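Local coordinates for intramolecular trans-sialidase (Macrobdella decora, PDB 3SLI), which cleaves terminal sialic acid from glycoconjugates, probably by an intramolecular transfer that releases it as 2,7-anhydro-Neu5Ac, at residues L115-A120 with F141-D146; G50-F55 with Y166-T171; K44-N49 with G106-N111. All blocks are in the same frame, centred on the assembly; numbering follows the deposited sequence.

Interaction 1. Residues L115-A120 with F141-D146; sequences LKADAA and FKFISD
Leu-115 begins the contact at the rim of the Phe-143 ring: its CD2 lies near the ring plane, 4.4 Å from Phe-143 CE1. The setting is the concanavalin-like beta sandwich of the N-terminal region. Leu-115 sits on strand 107-118 of one sheet, whereas 141-146 belongs to the loop that carries the chain across to strand 152-155 of the other. Leu-115 also packs on Phe-69, Ile-71 and Ile-81 of that second sheet, which places this end of the contact in the sandwich core.

Ala-117 is the next residue facing the loop. Its methyl group lies over one face of the Phe-143 ring, 3.8 Å from CB to the ring centroid and 22° off the normal, a CH-pi contact displaced toward CE1. Ile-144 CG1 lies over the opposite face, so the ring is held between two aliphatic groups. The same Ala-117 CB reaches Phe-141 CZ at 4.0 Å, so one methyl group touches both phenylalanines.

At Asp-118 the side chain turns away and bonds Asn-121, leaving the backbone to meet Phe-141: Asp-118 O is 3.6 Å from Phe-141 CE1, approaching obliquely. With CG of Phe-141 anti to the backbone nitrogen (chi1 -177°), the ring extends toward the end of the strand. Ala-119 CA lies over one face of it, a CH-pi contact 3.8 Å from the centroid and 15° off the normal. Asp-146 ties the loop's turn twice: its N donates to Phe-143 O, and its OD2 accepts from Phe-143 N at 2.9 Å through the anti lone pair.

Interaction 2. Residues G50-F55 with Y166-T171; sequences GIQSLF and YPFGGT
Tyr-166 meets strand 51-53 from a left-handed backbone conformation (phi 48°, psi 55°), and its carbonyl oxygen takes one hydrogen bond and one CA-H...O contact. Ser-53 N gives the hydrogen bond, 2.8 Å to Tyr-166 O and nearly straight at 163°. Gln-52 CA makes the CA-H...O contact with the same oxygen at 3.4 Å. In return, Tyr-166 CA comes to 3.2 Å from Ile-51 O, so the two backbones touch closely although they share just one conventional hydrogen bond.

The Tyr-166 side chain runs alongside Ile-51, Tyr-166 CD1 against Ile-51 CG2 at 3.7 Å. Ser-53 OG lies at the ring edge, near the ring plane, and bonds Thr-158. His-70 stacks on the tyrosine from outside the two segments.

Strand 51-58 belongs to one sheet of the concanavalin-like sandwich and strand 170-178 to the other, and 166-169 is the loop that leads into the latter. The contact therefore joins the two sheets where that loop runs beside strand 51-53, Ser-53 N being turned to it.

Gln-52 crosses Phe-168 at about a right angle, its CG lying 3.4 Å from Pro-167 O. The buried amide is fixed at both ends: OE1 bonds Ser-45 OG, and NE2 bonds the carbonyls of Ser-47 and Asn-49. Gln-52 OE1 thereby rests 3.4 Å from Phe-168 CD1. Beyond it, the chain turns a corner at Leu-54 and Phe-55, a classic beta bulge, both residues facing Ile-71. From this corner Leu-54 CD1 packs on Phe-168 CD1 at 3.8 Å.

Interaction 3. Residues K44-N49 with G106-N111; sequences KSTSEN and GERVFN
Lys-44 and Phe-110 form the tight part of the contact. Lys-44 CB stands over the centre of the Phe-110 ring, 3.7 Å from the centroid and 5° off the normal, a CH-pi contact close to the ring axis. The lysine chain runs extended until it bends at chi3 (69°), and Lys-44 CE ends above the ring plane but beyond the rim, 4.0 Å from Phe-110 CE1. Its middle is flanked by Arg-108: Lys-44 CD lies 3.6 Å from Arg-108 O and 3.8 Å from Arg-108 CB.

The polar end is looser. Arg-108 reaches back along 44-49, its guanidinium with one face over Thr-46 CA. Its NH1 makes only a weak hydrogen bond to Ser-45 O, 2.9 Å long but bent to 121°. Glu-48 OE1 forms a long salt bridge with Arg-108 NH2 at 3.9 Å, near the guanidinium plane. A water joins that same OE1 to NH1, so solvent carries part of the pairing, consistent with the exposure of Glu-48 and Thr-46.

A second water sits between the backbones, accepting from Ser-45 N at 2.8 Å and donating to Val-109 O at 2.9 Å. Asn-111 and Tyr-43 still share a backbone hydrogen bond. The water bridge beside that direct bond is consistent with the antiparallel pair 37-45 and 107-118 parting here, within one sheet of the concanavalin-like sandwich.

From the N terminus, interaction 3 opens at 44-49 and interaction 2 follows at once at 50-55. Interaction 3 closes first, at 106-111, joining neighbouring strands 37-45 and 107-118 of one sheet. The same strand leads into interaction 1, which ties strand 107-118 to the loop leading to strand 152-155, about 22 Å from interaction 2, centre to centre. Interaction 2 closes last, at 166-171, joining strand 51-58 of the other sheet to the loop entering strand 170-178; it crosses interaction 3 and encloses interaction 1, while 3 and 1 stand in series. Interactions 2 and 3 touch through probable hydrogen bonds from Thr-46 to Gly-169 and between Ser-45 and Gln-52.

Interaction 1. Residues L115-A120 with F141-D146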
loop_
_atom_site.group_PDB
_atom_site.type_symbol
_atom_site.label_atom_id
_atom_site.label_comp_id
_atom_site.label_asym_id
_atom_site.label_seq_id
_atom_site.Cartn_x
_atom_site.Cartn_y
_atom_site.Cartn_z
ATOM N N LEU A 115 24.084 -5.358 10.923
ATOM C CA LEU A 115 24.770 -5.381 9.648
ATOM C C LEU A 115 25.700 -6.582 9.712
ATOM O O LEU A 115 26.451 -6.749 10.678
ATOM C CB LEU A 115 25.601 -4.119 9.412
ATOM C CG LEU A 115 26.523 -4.397 8.222
ATOM C CD1 LEU A 115 25.791 -4.145 6.917
ATOM C CD2 LEU A 115 27.791 -3.607 8.322
ATOM N N LYS A 116 25.647 -7.403 8.681
ATOM C CA LYS A 116 26.489 -8.578 8.592
ATOM C C LYS A 116 27.417 -8.421 7.381
ATOM O O LYS A 116 26.947 -8.190 6.259
ATOM C CB LYS A 116 25.593 -9.809 8.442
ATOM C CG LYS A 116 26.284 -11.102 8.074
ATOM C CD LYS A 116 25.212 -12.153 7.846
ATOM C CE LYS A 116 25.786 -13.436 7.330
ATOM N NZ LYS A 116 24.713 -14.468 7.259
ATOM N N ALA A 117 28.727 -8.466 7.631
ATOM C CA ALA A 117 29.743 -8.360 6.578
ATOM C C ALA A 117 30.393 -9.741 6.500
ATOM O O ALA A 117 31.266 -10.084 7.300
ATOM C CB ALA A 117 30.778 -7.285 6.926
ATOM N N ASP A 118 29.941 -10.516 5.523
ATOM C CA ASP A 118 30.356 -11.897 5.306
ATOM C C ASP A 118 31.455 -12.034 4.249
ATOM O O ASP A 118 31.166 -12.093 3.049
ATOM C CB ASP A 118 29.100 -12.673 4.882
ATOM C CG ASP A 118 29.275 -14.178 4.891
ATOM O OD1 ASP A 118 30.416 -14.687 4.875
ATOM O OD2 ASP A 118 28.226 -14.856 4.891
ATOM N N ALA A 119 32.701 -12.158 4.698
ATOM C CA ALA A 119 33.835 -12.299 3.787
ATOM C C ALA A 119 33.753 -13.557 2.925
ATOM O O ALA A 119 33.945 -13.498 1.715
ATOM C CB ALA A 119 35.142 -12.274 4.565
ATOM N N ALA A 120 33.430 -14.686 3.546
ATOM C CA ALA A 120 33.332 -15.963 2.837
ATOM C C ALA A 120 32.341 -15.927 1.678
ATOM O O ALA A 120 32.580 -16.518 0.625
ATOM C CB ALA A 120 32.956 -17.079 3.813
ATOM N N PHE A 141 35.365 -7.964 -2.129
ATOM C CA PHE A 141 34.873 -7.728 -0.783
ATOM C C PHE A 141 35.814 -6.807 0.002
ATOM O O PHE A 141 37.039 -6.981 -0.014
ATOM C CB PHE A 141 34.676 -9.055 -0.044
ATOM C CG PHE A 141 34.088 -8.901 1.335
ATOM C CD1 PHE A 141 32.717 -8.778 1.507
ATOM C CD2 PHE A 141 34.911 -8.856 2.461
ATOM C CE1 PHE A 141 32.170 -8.610 2.778
ATOM C CE2 PHE A 141 34.370 -8.688 3.735
ATOM C CZ PHE A 141 32.999 -8.563 3.893
ATOM N N LYS A 142 35.233 -5.832 0.694
ATOM C CA LYS A 142 36.007 -4.880 1.485
ATOM C C LYS A 142 35.401 -4.696 2.875
ATOM O O LYS A 142 34.211 -4.954 3.088
ATOM C CB LYS A 142 36.018 -3.499 0.801
ATOM C CG LYS A 142 36.528 -3.459 -0.634
ATOM C CD LYS A 142 38.012 -3.739 -0.701
ATOM C CE LYS A 142 38.499 -3.747 -2.137
ATOM N NZ LYS A 142 39.959 -4.013 -2.204
ATOM N N PHE A 143 36.227 -4.294 3.833
ATOM C CA PHE A 143 35.732 -3.989 5.166
ATOM C C PHE A 143 36.649 -2.984 5.863
ATOM O O PHE A 143 37.471 -2.340 5.210
ATOM C CB PHE A 143 35.436 -5.226 6.022
ATOM C CG PHE A 143 34.345 -4.988 7.042
ATOM C CD1 PHE A 143 33.139 -4.388 6.656
ATOM C CD2 PHE A 143 34.536 -5.288 8.384
ATOM C CE1 PHE A 143 32.149 -4.087 7.598
ATOM C CE2 PHE A 143 33.552 -4.992 9.340
ATOM C CZ PHE A 143 32.358 -4.390 8.948
ATOM N N ILE A 144 36.506 -2.833 7.171
ATOM C CA ILE A 144 37.285 -1.852 7.917
ATOM C C ILE A 144 38.800 -1.953 7.709
ATOM O O ILE A 144 39.488 -0.934 7.633
ATOM C CB ILE A 144 36.883 -1.876 9.408
ATOM C CG1 ILE A 144 35.388 -1.532 9.525
ATOM C CG2 ILE A 144 37.727 -0.892 10.211
ATOM C CD1 ILE A 144 34.815 -1.637 10.927
ATOM N N SER A 145 39.298 -3.170 7.532
ATOM C CA SER A 145 40.722 -3.397 7.302
ATOM C C SER A 145 41.225 -2.728 6.015
ATOM O O SER A 145 42.430 -2.508 5.855
ATOM C CB SER A 145 41.004 -4.901 7.231
ATOM O OG SER A 145 40.148 -5.527 6.290
ATOM N N ASP A 146 40.297 -2.393 5.119
ATOM C CA ASP A 146 40.631 -1.776 3.840
ATOM C C ASP A 146 40.574 -0.252 3.828
ATOM O O ASP A 146 40.885 0.373 2.814
ATOM C CB ASP A 146 39.751 -2.347 2.731
ATOM C CG ASP A 146 39.919 -3.844 2.571
ATOM O OD1 ASP A 146 41.030 -4.303 2.231
ATOM O OD2 ASP A 146 38.940 -4.571 2.776
#

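Interaction 2. Residues G50-F55 with Y166-T171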
loop_
_atom_site.group_PDB
_atom_site.type_symbol
_atom_site.label_atom_id
_atom_site.label_comp_id
_atom_site.label_asym_id
_atom_site.label_seq_id
_atom_site.Cartn_x
_atom_site.Cartn_y
_atom_site.Cartn_z
ATOM N N GLY A 50 18.585 14.925 9.800
ATOM C CA GLY A 50 18.395 14.143 8.589
ATOM C C GLY A 50 19.064 12.780 8.553
ATOM O O GLY A 50 18.392 11.769 8.356
ATOM N N ILE A 51 20.385 12.753 8.706
ATOM C CA ILE A 51 21.153 11.500 8.686
ATOM C C ILE A 51 21.804 11.361 10.056
ATOM O O ILE A 51 22.449 12.307 10.544
ATOM C CB ILE A 51 22.280 11.527 7.618
ATOM C CG1 ILE A 51 21.722 11.924 6.244
ATOM C CG2 ILE A 51 22.973 10.166 7.545
ATOM C CD1 ILE A 51 20.765 10.921 5.643
ATOM N N GLN A 52 21.654 10.181 10.660
ATOM C CA GLN A 52 22.190 9.912 11.989
ATOM C C GLN A 52 22.973 8.590 12.066
ATOM O O GLN A 52 22.383 7.502 11.983
ATOM C CB GLN A 52 21.049 9.896 13.013
ATOM C CG GLN A 52 20.245 11.191 13.069
ATOM C CD GLN A 52 19.084 11.134 14.039
ATOM O OE1 GLN A 52 19.214 10.647 15.167
ATOM N NE2 GLN A 52 17.938 11.655 13.614
ATOM N N SER A 53 24.301 8.693 12.166
ATOM C CA SER A 53 25.166 7.519 12.284
ATOM C C SER A 53 24.943 6.908 13.660
ATOM O O SER A 53 24.910 7.619 14.669
ATOM C CB SER A 53 26.652 7.900 12.190
ATOM O OG SER A 53 27.020 8.348 10.903
ATOM N N LEU A 54 24.775 5.592 13.687
ATOM C CA LEU A 54 24.591 4.845 14.924
ATOM C C LEU A 54 25.967 4.382 15.432
ATOM O O LEU A 54 26.297 4.526 16.612
ATOM C CB LEU A 54 23.728 3.619 14.633
ATOM C CG LEU A 54 22.231 3.646 14.919
ATOM C CD1 LEU A 54 21.700 5.053 15.041
ATOM C CD2 LEU A 54 21.515 2.845 13.860
ATOM N N PHE A 55 26.777 3.887 14.500
ATOM C CA PHE A 55 28.109 3.359 14.792
ATOM C C PHE A 55 29.003 3.610 13.585
ATOM O O PHE A 55 28.565 3.426 12.446
ATOM C CB PHE A 55 27.988 1.847 15.040
ATOM C CG PHE A 55 29.307 1.122 15.135
ATOM C CD1 PHE A 55 30.016 1.090 16.336
ATOM C CD2 PHE A 55 29.829 0.449 14.028
ATOM C CE1 PHE A 55 31.230 0.395 16.436
ATOM C CE2 PHE A 55 31.042 -0.250 14.117
ATOM C CZ PHE A 55 31.740 -0.274 15.326
ATOM N N TYR A 166 26.814 13.550 10.494
ATOM C CA TYR A 166 25.654 12.656 10.630
ATOM C C TYR A 166 25.344 12.476 12.124
ATOM O O TYR A 166 25.226 11.350 12.611
ATOM C CB TYR A 166 25.973 11.292 10.004
ATOM C CG TYR A 166 26.607 11.351 8.630
ATOM C CD1 TYR A 166 26.113 12.207 7.645
ATOM C CD2 TYR A 166 27.694 10.528 8.307
ATOM C CE1 TYR A 166 26.681 12.242 6.372
ATOM C CE2 TYR A 166 28.267 10.550 7.043
ATOM C CZ TYR A 166 27.756 11.409 6.076
ATOM O OH TYR A 166 28.306 11.427 4.815
ATOM N N PRO A 167 25.135 13.591 12.849
ATOM C CA PRO A 167 24.857 13.600 14.286
ATOM C C PRO A 167 23.585 12.934 14.774
ATOM O O PRO A 167 22.475 13.359 14.440
ATOM C CB PRO A 167 24.851 15.100 14.630
ATOM C CG PRO A 167 25.438 15.777 13.427
ATOM C CD PRO A 167 24.938 14.942 12.301
ATOM N N PHE A 168 23.771 11.915 15.609
ATOM C CA PHE A 168 22.679 11.183 16.240
ATOM C C PHE A 168 22.381 11.852 17.590
ATOM O O PHE A 168 23.231 12.536 18.175
ATOM C CB PHE A 168 23.100 9.715 16.454
ATOM C CG PHE A 168 22.175 8.916 17.344
ATOM C CD1 PHE A 168 21.031 8.307 16.821
ATOM C CD2 PHE A 168 22.485 8.714 18.693
ATOM C CE1 PHE A 168 20.213 7.503 17.627
ATOM C CE2 PHE A 168 21.675 7.911 19.515
ATOM C CZ PHE A 168 20.539 7.304 18.978
ATOM N N GLY A 169 21.162 11.654 18.069
ATOM C CA GLY A 169 20.748 12.189 19.351
ATOM C C GLY A 169 19.808 11.138 19.906
ATOM O O GLY A 169 18.904 10.685 19.192
ATOM N N GLY A 170 20.066 10.677 21.125
ATOM C CA GLY A 170 19.212 9.664 21.724
ATOM C C GLY A 170 19.968 8.693 22.614
ATOM O O GLY A 170 20.906 9.090 23.311
ATOM N N THR A 171 19.581 7.421 22.564
ATOM C CA THR A 171 20.203 6.377 23.376
ATOM C C THR A 171 20.574 5.111 22.601
ATOM O O THR A 171 19.789 4.607 21.794
ATOM C CB THR A 171 19.260 5.938 24.535
ATOM O OG1 THR A 171 18.974 7.058 25.382
ATOM C CG2 THR A 171 19.897 4.815 25.374
#

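Interaction 3. Residues K44-N49 with G106-N111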
loop_
_atom_site.group_PDB
_atom_site.type_symbol
_atom_site.label_atom_id
_atom_site.label_comp_id
_atom_site.label_asym_id
_atom_site.label_seq_id
_atom_site.Cartn_x
_atom_site.Cartn_y
_atom_site.Cartn_z
ATOM N N LYS A 44 17.416 4.307 20.310
ATOM C CA LYS A 44 16.208 5.124 20.394
ATOM C C LYS A 44 16.643 6.527 19.970
ATOM O O LYS A 44 17.465 7.144 20.647
ATOM C CB LYS A 44 15.665 5.158 21.827
ATOM C CG LYS A 44 14.515 6.125 22.015
ATOM C CD LYS A 44 13.850 5.971 23.373
ATOM C CE LYS A 44 14.747 6.424 24.503
ATOM N NZ LYS A 44 14.065 6.234 25.822
ATOM N N SER A 45 16.154 7.001 18.826
ATOM C CA SER A 45 16.513 8.336 18.347
ATOM C C SER A 45 15.558 9.413 18.862
ATOM O O SER A 45 14.339 9.277 18.749
ATOM C CB SER A 45 16.529 8.379 16.818
ATOM O OG SER A 45 16.861 9.682 16.352
ATOM N N THR A 46 16.119 10.473 19.432
ATOM C CA THR A 46 15.329 11.596 19.939
ATOM C C THR A 46 15.619 12.840 19.084
ATOM O O THR A 46 15.133 13.935 19.363
ATOM C CB THR A 46 15.659 11.902 21.430
ATOM O OG1 THR A 46 17.065 12.142 21.581
ATOM C CG2 THR A 46 15.252 10.740 22.324
ATOM N N SER A 47 16.394 12.647 18.024
ATOM C CA SER A 47 16.795 13.730 17.140
ATOM C C SER A 47 16.020 13.783 15.840
ATOM O O SER A 47 15.595 12.760 15.304
ATOM C CB SER A 47 18.285 13.608 16.827
ATOM O OG SER A 47 18.676 14.493 15.785
ATOM N N GLU A 48 15.909 14.989 15.298
ATOM C CA GLU A 48 15.210 15.194 14.039
ATOM C C GLU A 48 16.220 15.447 12.910
ATOM O O GLU A 48 15.852 15.861 11.811
ATOM C CB GLU A 48 14.219 16.357 14.189
ATOM C CG GLU A 48 13.009 16.318 13.251
ATOM C CD GLU A 48 12.223 15.006 13.307
ATOM O OE1 GLU A 48 11.984 14.466 14.413
ATOM O OE2 GLU A 48 11.826 14.526 12.226
ATOM N N ASN A 49 17.503 15.209 13.189
ATOM C CA ASN A 49 18.545 15.392 12.176
ATOM C C ASN A 49 18.307 14.437 11.010
ATOM O O ASN A 49 17.892 13.284 11.206
ATOM C CB ASN A 49 19.947 15.166 12.764
ATOM C CG ASN A 49 20.387 16.290 13.688
ATOM O OD1 ASN A 49 19.800 17.377 13.697
ATOM N ND2 ASN A 49 21.416 16.030 14.483
ATOM N N GLY A 106 2.652 7.845 20.918
ATOM C CA GLY A 106 3.138 8.977 21.685
ATOM C C GLY A 106 4.531 8.938 22.281
ATOM O O GLY A 106 4.990 9.956 22.801
ATOM N N GLU A 107 5.221 7.802 22.209
ATOM C CA GLU A 107 6.560 7.727 22.788
ATOM C C GLU A 107 7.646 7.193 21.871
ATOM O O GLU A 107 7.374 6.386 20.976
ATOM C CB GLU A 107 6.522 6.923 24.084
ATOM C CG GLU A 107 5.591 7.534 25.118
ATOM C CD GLU A 107 5.595 6.808 26.441
ATOM O OE1 GLU A 107 5.827 5.576 26.460
ATOM O OE2 GLU A 107 5.355 7.478 27.468
ATOM N N ARG A 108 8.869 7.686 22.079
ATOM C CA ARG A 108 10.032 7.260 21.303
ATOM C C ARG A 108 10.311 5.803 21.658
ATOM O O ARG A 108 10.364 5.445 22.837
ATOM C CB ARG A 108 11.250 8.127 21.633
ATOM C CG ARG A 108 11.127 9.592 21.216
ATOM C CD ARG A 108 11.235 9.767 19.712
ATOM N NE ARG A 108 11.102 11.169 19.320
ATOM C CZ ARG A 108 11.637 11.701 18.224
ATOM N NH1 ARG A 108 12.354 10.958 17.395
ATOM N NH2 ARG A 108 11.447 12.983 17.950
ATOM N N VAL A 109 10.470 4.965 20.642
ATOM C CA VAL A 109 10.700 3.543 20.863
ATOM C C VAL A 109 12.041 3.045 20.320
ATOM O O VAL A 109 12.656 3.682 19.465
ATOM C CB VAL A 109 9.548 2.692 20.257
ATOM C CG1 VAL A 109 8.236 2.967 20.999
ATOM C CG2 VAL A 109 9.396 2.974 18.751
ATOM N N PHE A 110 12.501 1.917 20.852
ATOM C CA PHE A 110 13.759 1.318 20.421
ATOM C C PHE A 110 13.597 0.467 19.173
ATOM O O PHE A 110 12.579 -0.203 18.985
ATOM C CB PHE A 110 14.346 0.432 21.530
ATOM C CG PHE A 110 15.066 1.190 22.604
ATOM C CD1 PHE A 110 14.364 1.779 23.654
ATOM C CD2 PHE A 110 16.452 1.314 22.570
ATOM C CE1 PHE A 110 15.038 2.485 24.658
ATOM C CE2 PHE A 110 17.135 2.015 23.562
ATOM C CZ PHE A 110 16.428 2.604 24.611
ATOM N N ASN A 111 14.599 0.510 18.309
ATOM C CA ASN A 111 14.609 -0.304 17.107
ATOM C C ASN A 111 15.879 -1.131 17.263
ATOM O O ASN A 111 16.827 -0.695 17.929
ATOM C CB ASN A 111 14.692 0.553 15.834
ATOM C CG ASN A 111 13.431 1.387 15.600
ATOM O OD1 ASN A 111 13.251 2.444 16.205
ATOM N ND2 ASN A 111 12.575 0.925 14.702
HETATM O O HOH W 1 13.854 5.716 17.766
HETATM O O HOH W 2 12.330 11.405 14.392
#